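Side-chain contact in putative type VI secretion protein (Escherichia coli, PDB 6SKI), which is a type VI secretion effector, probably a phospholipase of the alpha/beta-hydrolase clan, carried by the VgrG spike: residues 269-272 and 273-277. Residues are numbered along the deposited sequence; the frame is centred on the assembly and turned at random.
Sequences LELR and PSVAK
V275 folds back on R272 and L271 through a type I beta turn, R272 to V275, in the loop that leads from strand 237-243 into strand 278-284 of the alpha/beta-hydrolase-like sheet. The turn is closed by V275 N, which donates to R272 O at 2.8 Å with an N-H...O angle of 160°. P273 takes the second place of the turn, its ring fixing phi at -58°, a value that suits this corner. R272, P273 and S274 stay exposed, though R272 touches M211 of helix 198-211. L271 and V275 are both buried, and the pair bridges helix and sheet: A207 of the same helix and W301 touch V275, while L271 rests on L241 and L243 of strand 237-243. Followed outward, the V275 side chain first sets CB 3.3 Å from R272 O. CG1, placed between the backbone N and the carbonyl carbon (chi1 75°), lies equally near that oxygen and reaches L271 CB at 3.7 Å. CG2, the other branch, meets the tip of L271, whose CD2 lies beside both methyls of V275, 3.9 Å from CG2 and slightly farther from CG1.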
loop_
_atom_site.group_PDB
_atom_site.type_symbol
_atom_site.label_atom_id
_atom_site.label_comp_id
_atom_site.label_asym_id
_atom_site.label_seq_id
_atom_site.Cartn_x
_atom_site.Cartn_y
_atom_site.Cartn_z
ATOM N N LEU A 269 -3.113 -0.863 -14.117
ATOM C CA LEU A 269 -2.968 0.371 -13.358
ATOM C C LEU A 269 -3.599 1.561 -14.058
ATOM O O LEU A 269 -3.524 2.679 -13.538
ATOM C CB LEU A 269 -1.487 0.658 -13.097
ATOM C CG LEU A 269 -0.789 -0.237 -12.080
ATOM C CD1 LEU A 269 0.397 0.482 -11.487
ATOM C CD2 LEU A 269 -1.753 -0.679 -11.008
ATOM N N GLU A 270 -4.222 1.357 -15.211
ATOM C CA GLU A 270 -4.826 2.442 -15.967
ATOM C C GLU A 270 -6.267 2.593 -15.512
ATOM O O GLU A 270 -7.000 1.603 -15.423
ATOM C CB GLU A 270 -4.757 2.171 -17.471
ATOM C CG GLU A 270 -4.875 3.419 -18.336
ATOM C CD GLU A 270 -6.147 3.455 -19.157
ATOM O OE1 GLU A 270 -6.536 2.402 -19.703
ATOM O OE2 GLU A 270 -6.750 4.543 -19.265
ATOM N N LEU A 271 -6.666 3.824 -15.219
ATOM C CA LEU A 271 -7.965 4.105 -14.616
ATOM C C LEU A 271 -8.815 4.830 -15.651
ATOM O O LEU A 271 -8.676 6.040 -15.845
ATOM C CB LEU A 271 -7.804 4.930 -13.346
ATOM C CG LEU A 271 -6.875 4.333 -12.287
ATOM C CD1 LEU A 271 -6.703 5.291 -11.129
ATOM C CD2 LEU A 271 -7.398 2.995 -11.810
ATOM N N ARG A 272 -9.697 4.088 -16.305
ATOM C CA ARG A 272 -10.558 4.647 -17.331
ATOM C C ARG A 272 -11.747 5.338 -16.677
ATOM O O ARG A 272 -12.066 5.079 -15.516
ATOM C CB ARG A 272 -10.972 3.534 -18.291
ATOM C CG ARG A 272 -9.799 3.002 -19.103
ATOM C CD ARG A 272 -10.156 1.776 -19.923
ATOM N NE ARG A 272 -10.644 0.673 -19.103
ATOM C CZ ARG A 272 -11.644 -0.128 -19.454
ATOM N NH1 ARG A 272 -12.263 0.055 -20.612
ATOM N NH2 ARG A 272 -12.025 -1.111 -18.650
ATOM N N PRO A 273 -12.430 6.236 -17.397
ATOM C CA PRO A 273 -13.424 7.106 -16.744
ATOM C C PRO A 273 -14.549 6.378 -16.029
ATOM O O PRO A 273 -15.339 7.035 -15.342
ATOM C CB PRO A 273 -13.964 7.944 -17.908
ATOM C CG PRO A 273 -12.828 7.987 -18.859
ATOM C CD PRO A 273 -12.265 6.602 -18.814
ATOM N N SER A 274 -14.655 5.058 -16.158
ATOM C CA SER A 274 -15.686 4.298 -15.466
ATOM C C SER A 274 -15.105 3.352 -14.426
ATOM O O SER A 274 -15.818 2.464 -13.945
ATOM C CB SER A 274 -16.535 3.517 -16.471
ATOM O OG SER A 274 -16.973 2.289 -15.920
ATOM N N VAL A 275 -13.830 3.516 -14.068
ATOM C CA VAL A 275 -13.221 2.637 -13.079
ATOM C C VAL A 275 -13.810 2.892 -11.701
ATOM O O VAL A 275 -13.840 1.993 -10.855
ATOM C CB VAL A 275 -11.690 2.805 -13.089
ATOM C CG1 VAL A 275 -11.280 4.106 -12.424
ATOM C CG2 VAL A 275 -11.023 1.623 -12.423
ATOM N N ALA A 276 -14.295 4.106 -11.458
ATOM C CA ALA A 276 -14.875 4.486 -10.178
ATOM C C ALA A 276 -15.644 5.779 -10.382
ATOM O O ALA A 276 -15.483 6.467 -11.391
ATOM C CB ALA A 276 -13.805 4.652 -9.098
ATOM N N LYS A 277 -16.490 6.102 -9.409
ATOM C CA LYS A 277 -17.260 7.335 -9.503
ATOM C C LYS A 277 -16.404 8.541 -9.144
ATOM O O LYS A 277 -16.478 9.582 -9.804
ATOM C CB LYS A 277 -18.502 7.246 -8.618
ATOM C CG LYS A 277 -19.357 6.031 -8.933
ATOM C CD LYS A 277 -20.731 6.110 -8.297
ATOM C CE LYS A 277 -20.783 5.344 -6.987
ATOM N NZ LYS A 277 -20.954 3.880 -7.195
#